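PDB 3G85: transcriptional regulator (LacI family) from Clostridium acetobutylicum ATCC 824, which probably binds DNA at cis-regulatory sites as a LacI-type transcription factor, its family generally coupling this to ligand sensing. Local coordinates for residues A[116-121]-A[219-224]; A[190-195]-A[201-206]; A[226-231]-A[273-278]. All coordinates share one frame; numbering follows the deposited sequence.

Interaction 1: A[116-121]-A[219-224]; sequences EKASLL and EIVAIG
The carboxylate of E219 is the one flat group in this contact, and its OE2 lies 3.7 Å from L121 CD2, a methyl set well out of the carboxylate plane. The polar work of the group is done with other partners: OE1 hydrogen-bonds to Y127 OH and OE2 forms a salt bridge with K125 NZ, so the leucine methyl is a van der Waals neighbour of an oxygen whose charge is met by K125. Further along the strand V221 splits its two methyls between two helix residues. CG1, anti to the backbone N (chi1 174°), sits 3.6 Å from A118 CB, while CG2 meets L121 CD1 at 4.1 Å. A118 and L121 are three residues apart and so share one face of their helix. The small alanine lets the backbones approach to 6.2 Å between A118 CA and V221 CA; the longer leucine, one turn on, reaches across a wider CA separation. The segments 116-121 and 219-224 run nearly antiparallel (168°), their axes 9.1 Å apart at closest approach. On the other face of the strand I220 meets V203 and I204 of helix 197-209, giving the helix-sheet-helix sandwich of a periplasmic binding protein-like domain.

Interaction 2: A[190-195]-A[201-206]; sequences KALFCN and LGVISV
L192, which touches the helix with its side chain, is held in the sheet by its backbone: L192 N probably hydrogen-bonds to E219 O of the neighbouring strand. Its carbonyl answers in the same ladder, L192 O pairing with V221 N, and one step on C194 N pairs with V221 O. With the main chain fixed in this way, the side chains of L192 and C194 are both presented to helix 197-209, while that of the intervening F193 goes to the other face and stacks its ring with F149 of helix 140-155.

The receiving residue is V203, whose two branches divide the work. V203 CG1 meets L192 CD2 at 3.8 Å, the two side chains reaching for each other tip to tip; V203 CG2 lies 4.2 Å from C194 SG, a looser apolar touch. Leucine's CG is swung anti to its own nitrogen (chi1 176°), which carries the branched end out from the strand toward the helix, across the 9.9 Å between L192 CA and V203 CA.

This is the first half of a right-handed beta-alpha-beta crossover, in which strand 191-194 leads through helix 197-209 to the parallel neighbour strand 219-224. The helix must therefore lie back across the sheet it has just left, and branched apolar residues suit that buried layer. V203 also reaches I133 of the strand on one side and I220 of the strand on the other, so a single short side chain spans three adjacent strands. Cysteine suits the place beside it because its short side chain ends in a weakly polar sulfur that packs as an apolar group. Where the strand ends, N195 turns its amide oxygen to T135 N, tying the loop that starts the helix to the end of strand 131-134.

Interaction 3: A[226-231]-A[273-278]; sequences NDREYT and DGPLIL
A short helix, 228-232, faces the edge strand 276-277 of the mixed sheet, and R228 from its first turn bridges the gap to I277 and P275. The arginine chain is extended from CG to NE, which lets the guanidinium travel far enough to lie beside the strand. There I277 CD1 lies over one face of the planar group, 3.5 Å from R228 NE and 3.9 Å from R228 CZ. P275 CG comes to the same group obliquely, 3.8 Å from R228 NH2. Both side chains cross the arginine at about a right angle, so they offer blunt apolar ends to it rather than lying along its length.

No hydrogen bond joins the two segments; the charge is met instead by D242 of strand 239-242, whose OD2 forms a salt bridge with R228 NE. Arginine suits such a place because its N-H groups can pair with an acid while a face of the flat group accepts an aliphatic methyl. The backbones of P275 and I277 bond to D242 and I240, so the strand that supplies the anion also positions the apolar partners.

At the start of the helix D227 is the N-cap. D227 OD1 accepts from E229 N at 3.0 Å, with an N-H...O angle of 166°, and its OD2 makes a salt bridge with R32 of helix 27-40, beside the other sheet. Chain 273-278 itself passes from strand 269-272 of that sheet into this one, an interdomain crossing of the kind characteristic of the two-lobed periplasmic binding protein fold of LacI regulators.

Interactions 1 and 2 are buried and mainly apolar, and they serve opposite faces of one sheet: helix 111-124 packs against strand 219-224 in the first, helix 197-209 against its neighbour 191-194 in the second. Interaction 2 is nested within the chain loop that interaction 1 closes. Interaction 3 lies at the surface, on an edge strand of the same sheet, and there a charged guanidinium replaces methyl-to-methyl packing. Interactions 1 and 3 are tied directly, K117 NZ forming a salt bridge of 2.6 Å with D273 OD1 while L121 packs on L278. The link between interactions 2 and 3 is slighter, L201 resting against the helix at 228-232.

Interaction 1: A[116-121]-A[219-224]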
loop_
_atom_site.group_PDB
_atom_site.type_symbol
_atom_site.label_atom_id
_atom_site.label_comp_id
_atom_site.label_asym_id
_atom_site.label_seq_id
_atom_site.Cartn_x
_atom_site.Cartn_y
_atom_site.Cartn_z
ATOM N N GLU A 116 7.437 -9.882 5.705
ATOM C CA GLU A 116 8.488 -10.499 6.501
ATOM C C GLU A 116 8.727 -9.800 7.844
ATOM O O GLU A 116 8.822 -10.468 8.873
ATOM C CB GLU A 116 9.765 -10.561 5.669
ATOM C CG GLU A 116 10.963 -11.230 6.333
ATOM C CD GLU A 116 12.150 -11.274 5.376
ATOM O OE1 GLU A 116 12.611 -10.197 4.937
ATOM O OE2 GLU A 116 12.602 -12.390 5.047
ATOM N N LYS A 117 8.839 -8.467 7.867
ATOM C CA LYS A 117 8.988 -7.766 9.140
ATOM C C LYS A 117 7.830 -8.024 10.103
ATOM O O LYS A 117 8.060 -8.093 11.307
ATOM C CB LYS A 117 9.114 -6.241 8.951
ATOM C CG LYS A 117 10.315 -5.767 8.156
ATOM C CD LYS A 117 10.425 -4.223 8.199
ATOM C CE LYS A 117 11.378 -3.768 7.081
ATOM N NZ LYS A 117 11.584 -2.294 7.071
ATOM N N ALA A 118 6.590 -8.086 9.595
ATOM C CA ALA A 118 5.434 -8.353 10.468
ATOM C C ALA A 118 5.588 -9.748 11.088
ATOM O O ALA A 118 5.451 -9.914 12.303
ATOM C CB ALA A 118 4.138 -8.239 9.695
ATOM N N SER A 119 5.927 -10.726 10.257
ATOM C CA SER A 119 6.179 -12.086 10.745
ATOM C C SER A 119 7.299 -12.187 11.771
ATOM O O SER A 119 7.131 -12.830 12.818
ATOM C CB SER A 119 6.465 -13.035 9.596
ATOM O OG SER A 119 6.630 -14.341 10.141
ATOM N N LEU A 120 8.437 -11.555 11.480
ATOM C CA LEU A 120 9.583 -11.591 12.399
ATOM C C LEU A 120 9.302 -10.931 13.739
ATOM O O LEU A 120 9.900 -11.304 14.749
ATOM C CB LEU A 120 10.859 -11.030 11.730
ATOM C CG LEU A 120 11.363 -11.877 10.543
ATOM C CD1 LEU A 120 12.508 -11.208 9.770
ATOM C CD2 LEU A 120 11.741 -13.324 10.947
ATOM N N LEU A 121 8.396 -9.951 13.777
ATOM C CA LEU A 121 8.011 -9.357 15.056
ATOM C C LEU A 121 7.315 -10.428 15.911
ATOM O O LEU A 121 7.567 -10.547 17.125
ATOM C CB LEU A 121 7.079 -8.138 14.843
ATOM C CG LEU A 121 6.635 -7.349 16.093
ATOM C CD1 LEU A 121 6.221 -5.951 15.793
ATOM C CD2 LEU A 121 5.507 -8.033 16.848
ATOM N N GLU A 219 -2.226 -9.951 19.676
ATOM C CA GLU A 219 -1.320 -8.886 19.235
ATOM C C GLU A 219 -1.496 -8.641 17.728
ATOM O O GLU A 219 -1.575 -9.578 16.964
ATOM C CB GLU A 219 0.126 -9.225 19.555
ATOM C CG GLU A 219 0.995 -7.995 19.509
ATOM C CD GLU A 219 2.373 -8.181 20.113
ATOM O OE1 GLU A 219 2.570 -9.083 20.973
ATOM O OE2 GLU A 219 3.269 -7.411 19.709
ATOM N N ILE A 220 -1.585 -7.377 17.322
ATOM C CA ILE A 220 -1.884 -7.061 15.918
ATOM C C ILE A 220 -0.712 -6.350 15.266
ATOM O O ILE A 220 -0.080 -5.508 15.881
ATOM C CB ILE A 220 -3.133 -6.132 15.821
ATOM C CG1 ILE A 220 -4.326 -6.811 16.493
ATOM C CG2 ILE A 220 -3.413 -5.757 14.327
ATOM C CD1 ILE A 220 -5.556 -5.887 16.790
ATOM N N VAL A 221 -0.440 -6.678 14.015
ATOM C CA VAL A 221 0.458 -5.879 13.176
ATOM C C VAL A 221 -0.331 -5.642 11.905
ATOM O O VAL A 221 -0.976 -6.553 11.391
ATOM C CB VAL A 221 1.777 -6.578 12.821
ATOM C CG1 VAL A 221 2.612 -5.724 11.813
ATOM C CG2 VAL A 221 2.596 -6.795 14.102
ATOM N N ALA A 222 -0.322 -4.408 11.422
ATOM C CA ALA A 222 -1.098 -4.105 10.220
ATOM C C ALA A 222 -0.201 -3.437 9.209
ATOM O O ALA A 222 0.770 -2.808 9.570
ATOM C CB ALA A 222 -2.235 -3.186 10.555
ATOM N N ILE A 223 -0.556 -3.555 7.933
ATOM C CA ILE A 223 0.122 -2.797 6.870
ATOM C C ILE A 223 -0.465 -1.380 6.851
ATOM O O ILE A 223 -1.687 -1.202 6.777
ATOM C CB ILE A 223 -0.056 -3.461 5.486
ATOM C CG1 ILE A 223 0.555 -4.885 5.460
ATOM C CG2 ILE A 223 0.498 -2.547 4.352
ATOM C CD1 ILE A 223 2.098 -4.878 5.639
ATOM N N GLY A 224 0.403 -0.382 6.935
ATOM C CA GLY A 224 -0.065 1.011 7.025
ATOM C C GLY A 224 -0.300 1.600 5.656
ATOM O O GLY A 224 0.640 1.770 4.873
#

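Interaction 2: A[190-195]-A[201-206]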
loop_
_atom_site.group_PDB
_atom_site.type_symbol
_atom_site.label_atom_id
_atom_site.label_comp_id
_atom_site.label_asym_id
_atom_site.label_seq_id
_atom_site.Cartn_x
_atom_site.Cartn_y
_atom_site.Cartn_z
ATOM N N LYS A 190 -3.108 -16.066 18.784
ATOM C CA LYS A 190 -2.784 -14.916 19.601
ATOM C C LYS A 190 -2.051 -13.796 18.829
ATOM O O LYS A 190 -1.778 -12.735 19.384
ATOM C CB LYS A 190 -1.954 -15.347 20.804
ATOM C CG LYS A 190 -2.744 -16.159 21.871
ATOM C CD LYS A 190 -1.911 -16.339 23.122
ATOM C CE LYS A 190 -2.041 -15.128 24.057
ATOM N NZ LYS A 190 -0.702 -14.651 24.511
ATOM N N ALA A 191 -1.722 -14.062 17.572
ATOM C CA ALA A 191 -1.112 -13.073 16.690
ATOM C C ALA A 191 -2.053 -12.860 15.527
ATOM O O ALA A 191 -2.683 -13.813 15.034
ATOM C CB ALA A 191 0.236 -13.559 16.194
ATOM N N LEU A 192 -2.166 -11.606 15.090
ATOM C CA LEU A 192 -3.032 -11.279 13.977
ATOM C C LEU A 192 -2.352 -10.291 13.037
ATOM O O LEU A 192 -1.943 -9.228 13.460
ATOM C CB LEU A 192 -4.366 -10.696 14.498
ATOM C CG LEU A 192 -5.332 -10.209 13.399
ATOM C CD1 LEU A 192 -5.884 -11.374 12.562
ATOM C CD2 LEU A 192 -6.470 -9.405 14.024
ATOM N N PHE A 193 -2.240 -10.671 11.772
ATOM C CA PHE A 193 -1.789 -9.785 10.712
ATOM C C PHE A 193 -2.990 -9.216 9.945
ATOM O O PHE A 193 -3.843 -9.967 9.469
ATOM C CB PHE A 193 -0.887 -10.573 9.769
ATOM C CG PHE A 193 -0.434 -9.813 8.549
ATOM C CD1 PHE A 193 0.470 -8.740 8.674
ATOM C CD2 PHE A 193 -0.856 -10.208 7.291
ATOM C CE1 PHE A 193 0.942 -8.077 7.548
ATOM C CE2 PHE A 193 -0.387 -9.525 6.124
ATOM C CZ PHE A 193 0.502 -8.457 6.277
ATOM N N CYS A 194 -3.053 -7.895 9.812
ATOM C CA CYS A 194 -4.092 -7.281 8.957
ATOM C C CYS A 194 -3.400 -6.597 7.798
ATOM O O CYS A 194 -2.472 -5.830 8.016
ATOM C CB CYS A 194 -4.914 -6.248 9.726
ATOM S SG CYS A 194 -5.813 -6.908 11.161
ATOM N N ASN A 195 -3.830 -6.862 6.581
ATOM C CA ASN A 195 -3.095 -6.281 5.449
ATOM C C ASN A 195 -3.584 -4.868 5.104
ATOM O O ASN A 195 -3.226 -4.322 4.052
ATOM C CB ASN A 195 -3.031 -7.236 4.222
ATOM C CG ASN A 195 -4.345 -7.328 3.445
ATOM O OD1 ASN A 195 -5.397 -6.933 3.924
ATOM N ND2 ASN A 195 -4.277 -7.864 2.214
ATOM N N LEU A 201 -8.221 -1.189 12.457
ATOM C CA LEU A 201 -9.014 -0.282 13.298
ATOM C C LEU A 201 -10.411 -0.846 13.593
ATOM O O LEU A 201 -10.899 -0.749 14.736
ATOM C CB LEU A 201 -9.147 1.095 12.659
ATOM C CG LEU A 201 -7.822 1.870 12.602
ATOM C CD1 LEU A 201 -8.049 3.134 11.747
ATOM C CD2 LEU A 201 -7.225 2.150 14.035
ATOM N N GLY A 202 -11.006 -1.487 12.598
ATOM C CA GLY A 202 -12.297 -2.158 12.782
ATOM C C GLY A 202 -12.184 -3.342 13.745
ATOM O O GLY A 202 -13.067 -3.562 14.594
ATOM N N VAL A 203 -11.117 -4.117 13.584
ATOM C CA VAL A 203 -10.848 -5.267 14.476
ATOM C C VAL A 203 -10.758 -4.832 15.946
ATOM O O VAL A 203 -11.408 -5.393 16.826
ATOM C CB VAL A 203 -9.589 -6.013 14.073
ATOM C CG1 VAL A 203 -9.181 -7.015 15.215
ATOM C CG2 VAL A 203 -9.755 -6.697 12.694
ATOM N N ILE A 204 -9.986 -3.792 16.210
ATOM C CA ILE A 204 -9.817 -3.302 17.566
ATOM C C ILE A 204 -11.147 -2.776 18.125
ATOM O O ILE A 204 -11.386 -2.923 19.345
ATOM C CB ILE A 204 -8.691 -2.249 17.605
ATOM C CG1 ILE A 204 -7.354 -2.953 17.492
ATOM C CG2 ILE A 204 -8.719 -1.414 18.863
ATOM C CD1 ILE A 204 -6.339 -2.057 16.830
ATOM N N SER A 205 -12.013 -2.217 17.260
ATOM C CA SER A 205 -13.352 -1.772 17.676
ATOM C C SER A 205 -14.065 -2.953 18.381
ATOM O O SER A 205 -14.601 -2.826 19.493
ATOM C CB SER A 205 -14.170 -1.296 16.461
ATOM O OG SER A 205 -15.500 -0.935 16.788
ATOM N N VAL A 206 -14.034 -4.100 17.718
ATOM C CA VAL A 206 -14.732 -5.299 18.207
ATOM C C VAL A 206 -14.019 -5.880 19.436
ATOM O O VAL A 206 -14.664 -6.184 20.448
ATOM C CB VAL A 206 -14.876 -6.344 17.092
ATOM C CG1 VAL A 206 -15.448 -7.671 17.651
ATOM C CG2 VAL A 206 -15.770 -5.820 16.004
#

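Interaction 3: A[226-231]-A[273-278]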
loop_
_atom_site.group_PDB
_atom_site.type_symbol
_atom_site.label_atom_id
_atom_site.label_comp_id
_atom_site.label_asym_id
_atom_site.label_seq_id
_atom_site.Cartn_x
_atom_site.Cartn_y
_atom_site.Cartn_z
ATOM N N ASN A 226 -3.272 4.048 5.129
ATOM C CA ASN A 226 -3.831 5.377 5.377
ATOM C C ASN A 226 -2.936 6.168 6.329
ATOM O O ASN A 226 -1.917 5.670 6.825
ATOM C CB ASN A 226 -5.277 5.302 5.922
ATOM C CG ASN A 226 -6.270 4.733 4.891
ATOM O OD1 ASN A 226 -6.243 5.078 3.723
ATOM N ND2 ASN A 226 -7.136 3.842 5.339
ATOM N N ASP A 227 -3.314 7.413 6.569
ATOM C CA ASP A 227 -2.596 8.318 7.467
ATOM C C ASP A 227 -2.101 7.643 8.773
ATOM O O ASP A 227 -2.887 7.096 9.524
ATOM C CB ASP A 227 -3.556 9.485 7.749
ATOM C CG ASP A 227 -2.892 10.679 8.373
ATOM O OD1 ASP A 227 -2.072 10.518 9.320
ATOM O OD2 ASP A 227 -3.272 11.808 7.945
ATOM N N ARG A 228 -0.786 7.662 9.005
ATOM C CA ARG A 228 -0.144 7.063 10.188
ATOM C C ARG A 228 -0.763 7.486 11.545
ATOM O O ARG A 228 -0.680 6.737 12.539
ATOM C CB ARG A 228 1.340 7.448 10.219
ATOM C CG ARG A 228 2.212 6.837 9.105
ATOM C CD ARG A 228 3.693 7.261 9.359
ATOM N NE ARG A 228 4.590 6.535 8.461
ATOM C CZ ARG A 228 5.778 6.979 8.015
ATOM N NH1 ARG A 228 6.225 8.183 8.388
ATOM N NH2 ARG A 228 6.511 6.216 7.195
ATOM N N GLU A 229 -1.358 8.675 11.613
ATOM C CA GLU A 229 -1.876 9.131 12.898
ATOM C C GLU A 229 -3.065 8.311 13.443
ATOM O O GLU A 229 -3.296 8.280 14.666
ATOM C CB GLU A 229 -2.215 10.638 12.873
ATOM C CG GLU A 229 -0.951 11.481 13.038
ATOM C CD GLU A 229 -1.207 12.952 13.302
ATOM O OE1 GLU A 229 -2.325 13.338 13.713
ATOM O OE2 GLU A 229 -0.251 13.723 13.081
ATOM N N TYR A 230 -3.846 7.697 12.553
ATOM C CA TYR A 230 -4.995 6.910 13.017
ATOM C C TYR A 230 -4.542 5.725 13.867
ATOM O O TYR A 230 -5.162 5.381 14.873
ATOM C CB TYR A 230 -5.886 6.458 11.862
ATOM C CG TYR A 230 -6.687 7.573 11.246
ATOM C CD1 TYR A 230 -7.807 8.106 11.899
ATOM C CD2 TYR A 230 -6.341 8.091 10.004
ATOM C CE1 TYR A 230 -8.552 9.148 11.330
ATOM C CE2 TYR A 230 -7.089 9.140 9.417
ATOM C CZ TYR A 230 -8.185 9.647 10.086
ATOM O OH TYR A 230 -8.910 10.669 9.526
ATOM N N THR A 231 -3.449 5.095 13.463
ATOM C CA THR A 231 -2.933 3.958 14.226
ATOM C C THR A 231 -1.961 4.412 15.336
ATOM O O THR A 231 -1.720 3.661 16.289
ATOM C CB THR A 231 -2.231 2.942 13.305
ATOM O OG1 THR A 231 -1.289 3.634 12.466
ATOM C CG2 THR A 231 -3.272 2.205 12.419
ATOM N N ASP A 273 12.225 1.252 1.623
ATOM C CA ASP A 273 12.041 0.319 2.723
ATOM C C ASP A 273 10.714 0.704 3.393
ATOM O O ASP A 273 10.525 1.879 3.708
ATOM C CB ASP A 273 13.161 0.481 3.754
ATOM C CG ASP A 273 12.895 -0.345 5.041
ATOM O OD1 ASP A 273 13.006 -1.576 4.983
ATOM O OD2 ASP A 273 12.528 0.233 6.100
ATOM N N GLY A 274 9.797 -0.241 3.620
ATOM C CA GLY A 274 8.563 0.110 4.374
ATOM C C GLY A 274 8.836 -0.092 5.859
ATOM O O GLY A 274 9.083 -1.220 6.260
ATOM N N PRO A 275 8.909 0.997 6.662
ATOM C CA PRO A 275 9.414 0.816 8.045
ATOM C C PRO A 275 8.440 0.122 8.980
ATOM O O PRO A 275 7.219 0.388 8.927
ATOM C CB PRO A 275 9.590 2.245 8.560
ATOM C CG PRO A 275 8.556 3.022 7.811
ATOM C CD PRO A 275 8.562 2.399 6.397
ATOM N N LEU A 276 8.969 -0.732 9.854
ATOM C CA LEU A 276 8.179 -1.196 10.983
ATOM C C LEU A 276 8.134 -0.106 12.039
ATOM O O LEU A 276 9.189 0.372 12.544
ATOM C CB LEU A 276 8.726 -2.514 11.548
ATOM C CG LEU A 276 8.152 -3.034 12.878
ATOM C CD1 LEU A 276 6.762 -3.610 12.693
ATOM C CD2 LEU A 276 9.088 -4.108 13.411
ATOM N N ILE A 277 6.924 0.325 12.367
ATOM C CA ILE A 277 6.749 1.410 13.324
ATOM C C ILE A 277 6.095 0.822 14.555
ATOM O O ILE A 277 4.923 0.529 14.556
ATOM C CB ILE A 277 5.938 2.565 12.750
ATOM C CG1 ILE A 277 6.571 3.057 11.433
ATOM C CG2 ILE A 277 5.791 3.715 13.792
ATOM C CD1 ILE A 277 5.867 4.243 10.775
ATOM N N LEU A 278 6.890 0.617 15.606
ATOM C CA LEU A 278 6.379 0.017 16.844
ATOM C C LEU A 278 5.509 0.993 17.618
ATOM O O LEU A 278 5.902 2.138 17.889
ATOM C CB LEU A 278 7.546 -0.445 17.740
ATOM C CG LEU A 278 8.549 -1.457 17.182
ATOM C CD1 LEU A 278 9.659 -1.770 18.211
ATOM C CD2 LEU A 278 7.852 -2.723 16.752
#